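Local structure of B-agarase (Saccharophagus degradans, 4BQ2) at residues A[356-361]-A[382-387]; A[377-382]-A[397-402]. The protein hydrolyses the beta-1,4 linkages of agarose as a family 50 exo-beta-agarase from a marine bacterium, probably releasing short products from chain ends. All blocks are in the same frame, centred on the assembly; numbering follows the deposited sequence.

Contact 1 of 2, residues A[356-361]-A[382-387]; sequences ANHYNY and NLERKY
NE2 of H358 donates to OE1 of E384 across 2.7 Å, the shortest polar link between residues 356-361 and helix 378-387. This is a histidine-carboxylate hydrogen bond, and it ties the turn of 3-10 helix that leads into strand 359-362 to the last turns of the helix. The N-H points at the oxygen with an angle of 151°. OE1 receives it on its anti side, somewhat out of the carboxylate plane, and the ring and carboxylate planes stand 53° apart, so the two groups meet at an angle instead of lying flush. E384 reaches the ring because CG is anti to its backbone N (chi1 -171°) and the chain runs on extended beyond it; on the way its CB passes 3.5 Å from H358 NE2. Glutamate suits this place: it spans the gap from a partly exposed helix face and delivers a carboxylate to a buried imidazole. The other ring nitrogen, ND1, is hydrogen-bonded to S380 OG, one helical turn before E384, so a single helix holds both nitrogens and should fix the rotation of the ring. N357, at the exposed edge, lays its side-chain amide over one face of the H358 ring and close to the same carboxylate. On the helix itself R385 turns back toward N382, and its NH1 donates to N382 OD1 at 2.9 Å. A second bond from R385 NH1 goes to the carbonyl of E206, while N382 ND2 donates to the carbonyls of F207 and V723. R385 NH1 approaches N382 OD1 from out of the carbonyl plane.

Contact 2 of 2, residues A[377-382]-A[397-402]; sequences SFYSAN and DKWREV
Y379 leaves helix 378-387 with CB pointing toward helix 394-410, and CG anti to the backbone N carries the ring straight out to W399. Along its rim CE2 comes within 3.8 Å of W399 NE1, and CE2 also packs 4.3 Å from W399 CE2. At the tip, OH accepts a hydrogen bond of 2.9 Å from W399 NE1. That bond is bent, with an N-H...O angle of 131°, because the oxygen lies 30° out of the indole plane. NE1, for its part, sits close to the plane of the phenol. The bend is consistent with the ring packing: this is an offset edge-to-face pair, the edge of Y379 turned to the face of W399, with the planes 80° apart. Tyrosine suits the position by combining an aromatic edge with an acceptor for the buried indole N-H, and D725 adds a weak hydrogen bond at the same hydroxyl. Behind Y379 the helix start is secured by S377, the N-cap residue, whose OG accepts from S380 N at 3.1 Å. The aromatic pair joins two helices that follow one another in the chain. L291 and M702 border Y379 from loops, L383 of helix 378-387 packs on W399, and strand 373-376 runs into S377 just ahead of the first helical turn.

In the fold
Read from the N terminus, the chain passes 356-361 and strand 359-362, returns antiparallel along strand 373-376, and enters helix 378-387 through 377-382. Contact 1 closes the loop containing the hairpin turn, strand 373-376 and the start of the helix. Contact 2 closes a second loop, from the helix start to helix 394-410. Segment 377-382 lies inside the loop of contact 1 up to the shared N382, while 397-402 lies beyond it, so the two loops cross. Helix 378-387 is the common element: contact 1 binds it to the 3-10 turn leading into strand 359-362, an outer strand of the four-stranded antiparallel sheet, and contact 2 to the following helix. Their centres are about 8 Å apart.

Contact 1 of 2, residues A[356-361]-A[382-387]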
# COMPACT_ATOMS: atom_id res chain seq x y z
N ALA A 356 -23.14 19.38 -5.61
CA ALA A 356 -23.26 19.09 -4.18
C ALA A 356 -23.52 17.61 -3.87
O ALA A 356 -23.32 17.16 -2.74
CB ALA A 356 -24.29 19.99 -3.50
N ASN A 357 -23.93 16.83 -4.86
CA ASN A 357 -24.13 15.41 -4.58
C ASN A 357 -22.79 14.63 -4.42
O ASN A 357 -22.79 13.43 -4.14
CB ASN A 357 -25.03 14.76 -5.62
CG ASN A 357 -24.45 14.85 -7.01
OD1 ASN A 357 -24.30 15.94 -7.58
ND2 ASN A 357 -24.08 13.69 -7.56
N HIS A 358 -21.67 15.32 -4.57
CA HIS A 358 -20.39 14.62 -4.50
C HIS A 358 -19.77 14.70 -3.11
O HIS A 358 -18.65 14.25 -2.88
CB HIS A 358 -19.46 15.04 -5.66
CG HIS A 358 -20.08 14.83 -7.01
ND1 HIS A 358 -20.15 13.60 -7.62
CD2 HIS A 358 -20.70 15.70 -7.85
CE1 HIS A 358 -20.78 13.71 -8.78
NE2 HIS A 358 -21.12 14.98 -8.94
N TYR A 359 -20.53 15.28 -2.17
CA TYR A 359 -20.20 15.19 -0.75
C TYR A 359 -20.34 13.75 -0.24
O TYR A 359 -21.14 12.97 -0.76
CB TYR A 359 -21.08 16.13 0.07
CG TYR A 359 -20.61 17.57 0.04
CD1 TYR A 359 -19.41 17.95 0.65
CD2 TYR A 359 -21.39 18.57 -0.57
CE1 TYR A 359 -18.98 19.27 0.62
CE2 TYR A 359 -20.96 19.89 -0.60
CZ TYR A 359 -19.76 20.23 0.01
OH TYR A 359 -19.34 21.55 -0.02
N ASN A 360 -19.55 13.44 0.77
CA ASN A 360 -19.51 12.13 1.41
C ASN A 360 -19.48 12.38 2.91
O ASN A 360 -19.17 13.51 3.36
CB ASN A 360 -18.25 11.37 0.95
CG ASN A 360 -18.11 9.98 1.58
OD1 ASN A 360 -19.10 9.30 1.85
ND2 ASN A 360 -16.87 9.55 1.79
N TYR A 361 -19.83 11.37 3.69
CA TYR A 361 -19.60 11.42 5.13
C TYR A 361 -19.02 10.09 5.61
O TYR A 361 -19.58 9.03 5.34
CB TYR A 361 -20.89 11.73 5.90
CG TYR A 361 -20.60 12.03 7.36
CD1 TYR A 361 -20.29 13.33 7.78
CD2 TYR A 361 -20.58 11.00 8.32
CE1 TYR A 361 -20.00 13.59 9.11
CE2 TYR A 361 -20.28 11.27 9.65
CZ TYR A 361 -19.98 12.56 10.04
OH TYR A 361 -19.67 12.84 11.36
N ASN A 382 -15.81 15.46 -11.08
CA ASN A 382 -15.27 15.58 -12.43
C ASN A 382 -15.93 14.60 -13.40
O ASN A 382 -16.04 14.90 -14.59
CB ASN A 382 -13.72 15.43 -12.42
CG ASN A 382 -13.02 16.63 -11.78
OD1 ASN A 382 -13.53 17.77 -11.83
ND2 ASN A 382 -11.86 16.39 -11.15
N LEU A 383 -16.35 13.43 -12.92
CA LEU A 383 -17.15 12.55 -13.77
C LEU A 383 -18.44 13.28 -14.20
O LEU A 383 -18.81 13.25 -15.37
CB LEU A 383 -17.51 11.25 -13.07
CG LEU A 383 -16.33 10.35 -12.67
CD1 LEU A 383 -16.88 9.08 -12.07
CD2 LEU A 383 -15.43 10.03 -13.87
N GLU A 384 -19.11 13.95 -13.26
CA GLU A 384 -20.32 14.68 -13.66
C GLU A 384 -19.96 15.81 -14.62
O GLU A 384 -20.64 16.00 -15.66
CB GLU A 384 -21.10 15.22 -12.46
CG GLU A 384 -22.46 15.79 -12.89
CD GLU A 384 -23.31 16.23 -11.72
OE1 GLU A 384 -23.11 15.76 -10.59
OE2 GLU A 384 -24.20 17.06 -11.94
N ARG A 385 -18.87 16.52 -14.33
CA ARG A 385 -18.44 17.59 -15.24
C ARG A 385 -18.17 17.08 -16.63
O ARG A 385 -18.54 17.73 -17.61
CB ARG A 385 -17.16 18.28 -14.74
CG ARG A 385 -17.38 19.19 -13.53
CD ARG A 385 -16.04 19.85 -13.17
NE ARG A 385 -16.18 20.92 -12.19
CZ ARG A 385 -15.69 20.92 -10.95
NH1 ARG A 385 -15.02 19.88 -10.47
NH2 ARG A 385 -15.87 21.98 -10.17
N LYS A 386 -17.51 15.92 -16.74
CA LYS A 386 -17.16 15.35 -18.07
C LYS A 386 -18.31 14.78 -18.85
O LYS A 386 -18.39 14.97 -20.08
CB LYS A 386 -16.13 14.22 -17.94
CG LYS A 386 -14.69 14.66 -17.80
CD LYS A 386 -13.72 13.47 -17.64
CE LYS A 386 -13.63 12.62 -18.89
NZ LYS A 386 -12.41 11.74 -18.88
N TYR A 387 -19.17 14.03 -18.16
CA TYR A 387 -20.17 13.22 -18.85
C TYR A 387 -21.56 13.75 -18.74
O TYR A 387 -22.45 13.30 -19.47
CB TYR A 387 -20.11 11.74 -18.38
CG TYR A 387 -18.76 11.09 -18.63
CD1 TYR A 387 -18.15 11.16 -19.88
CD2 TYR A 387 -18.10 10.38 -17.63
CE1 TYR A 387 -16.91 10.56 -20.12
CE2 TYR A 387 -16.86 9.78 -17.86
CZ TYR A 387 -16.28 9.87 -19.12
OH TYR A 387 -15.08 9.28 -19.38

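Contact 2 of 2, residues A[377-382]-A[397-402]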
# COMPACT_ATOMS: atom_id res chain seq x y z
N SER A 377 -15.65 14.22 -2.90
CA SER A 377 -14.98 13.51 -3.98
C SER A 377 -14.89 14.39 -5.23
O SER A 377 -15.85 14.50 -6.01
CB SER A 377 -15.70 12.18 -4.32
OG SER A 377 -15.01 11.58 -5.42
N PHE A 378 -13.74 15.02 -5.41
CA PHE A 378 -13.49 15.80 -6.62
C PHE A 378 -13.52 14.92 -7.88
O PHE A 378 -14.03 15.35 -8.93
CB PHE A 378 -12.17 16.57 -6.49
CG PHE A 378 -12.26 17.72 -5.53
CD1 PHE A 378 -12.76 18.95 -5.95
CD2 PHE A 378 -11.85 17.57 -4.21
CE1 PHE A 378 -12.85 20.02 -5.05
CE2 PHE A 378 -11.93 18.63 -3.31
CZ PHE A 378 -12.44 19.84 -3.73
N TYR A 379 -12.98 13.71 -7.79
CA TYR A 379 -13.03 12.76 -8.93
C TYR A 379 -14.49 12.52 -9.37
O TYR A 379 -14.82 12.62 -10.55
CB TYR A 379 -12.33 11.43 -8.57
CG TYR A 379 -12.27 10.43 -9.70
CD1 TYR A 379 -11.26 10.48 -10.65
CD2 TYR A 379 -13.23 9.42 -9.82
CE1 TYR A 379 -11.20 9.56 -11.69
CE2 TYR A 379 -13.19 8.50 -10.87
CZ TYR A 379 -12.17 8.58 -11.80
OH TYR A 379 -12.13 7.67 -12.83
N SER A 380 -15.36 12.21 -8.42
CA SER A 380 -16.78 12.00 -8.74
C SER A 380 -17.41 13.25 -9.39
O SER A 380 -18.13 13.14 -10.42
CB SER A 380 -17.55 11.58 -7.48
OG SER A 380 -18.86 11.15 -7.81
N ALA A 381 -17.08 14.42 -8.84
CA ALA A 381 -17.56 15.69 -9.39
C ALA A 381 -17.06 15.84 -10.82
O ALA A 381 -17.80 16.24 -11.69
CB ALA A 381 -17.12 16.86 -8.49
N ASN A 382 -15.81 15.46 -11.08
CA ASN A 382 -15.27 15.58 -12.43
C ASN A 382 -15.93 14.60 -13.40
O ASN A 382 -16.04 14.90 -14.59
CB ASN A 382 -13.72 15.43 -12.42
CG ASN A 382 -13.02 16.63 -11.78
OD1 ASN A 382 -13.53 17.77 -11.83
ND2 ASN A 382 -11.86 16.39 -11.15
N ASP A 397 -22.89 5.46 -14.88
CA ASP A 397 -23.00 4.43 -15.89
C ASP A 397 -21.98 4.66 -17.03
O ASP A 397 -21.35 3.71 -17.49
CB ASP A 397 -24.42 4.35 -16.45
CG ASP A 397 -25.42 3.90 -15.40
OD1 ASP A 397 -25.02 3.22 -14.42
OD2 ASP A 397 -26.59 4.26 -15.55
N LYS A 398 -21.84 5.92 -17.47
CA LYS A 398 -20.84 6.24 -18.50
C LYS A 398 -19.42 5.96 -17.99
O LYS A 398 -18.57 5.41 -18.73
CB LYS A 398 -20.91 7.72 -18.88
CG LYS A 398 -19.90 8.09 -19.96
CD LYS A 398 -20.24 7.48 -21.31
CE LYS A 398 -19.56 8.22 -22.49
NZ LYS A 398 -19.90 7.46 -23.73
N TRP A 399 -19.15 6.31 -16.73
CA TRP A 399 -17.83 6.00 -16.16
C TRP A 399 -17.57 4.47 -16.23
O TRP A 399 -16.48 4.05 -16.63
CB TRP A 399 -17.74 6.52 -14.71
CG TRP A 399 -16.49 6.08 -13.97
CD1 TRP A 399 -15.19 6.46 -14.21
CD2 TRP A 399 -16.45 5.18 -12.87
NE1 TRP A 399 -14.34 5.84 -13.30
CE2 TRP A 399 -15.09 5.05 -12.47
CE3 TRP A 399 -17.43 4.46 -12.18
CZ2 TRP A 399 -14.70 4.24 -11.41
CZ3 TRP A 399 -17.04 3.63 -11.12
CH2 TRP A 399 -15.67 3.54 -10.75
N ARG A 400 -18.56 3.67 -15.86
CA ARG A 400 -18.39 2.20 -15.89
C ARG A 400 -18.13 1.67 -17.31
O ARG A 400 -17.25 0.82 -17.51
CB ARG A 400 -19.56 1.48 -15.19
CG ARG A 400 -19.70 1.87 -13.71
CD ARG A 400 -20.68 0.99 -12.93
NE ARG A 400 -21.41 1.79 -11.95
CZ ARG A 400 -22.70 2.11 -12.06
NH1 ARG A 400 -23.42 1.66 -13.08
NH2 ARG A 400 -23.27 2.85 -11.13
N GLU A 401 -18.86 2.20 -18.28
CA GLU A 401 -18.69 1.78 -19.68
C GLU A 401 -17.32 2.17 -20.21
O GLU A 401 -16.63 1.34 -20.79
CB GLU A 401 -19.77 2.36 -20.59
CG GLU A 401 -19.56 1.93 -22.04
CD GLU A 401 -20.71 2.32 -22.94
OE1 GLU A 401 -21.83 1.86 -22.69
OE2 GLU A 401 -20.47 3.08 -23.90
N VAL A 402 -16.94 3.44 -20.01
CA VAL A 402 -15.61 3.90 -20.41
C VAL A 402 -14.50 3.13 -19.67
O VAL A 402 -13.48 2.83 -20.25
CB VAL A 402 -15.48 5.44 -20.11
CG1 VAL A 402 -14.04 5.91 -20.24
CG2 VAL A 402 -16.39 6.25 -21.05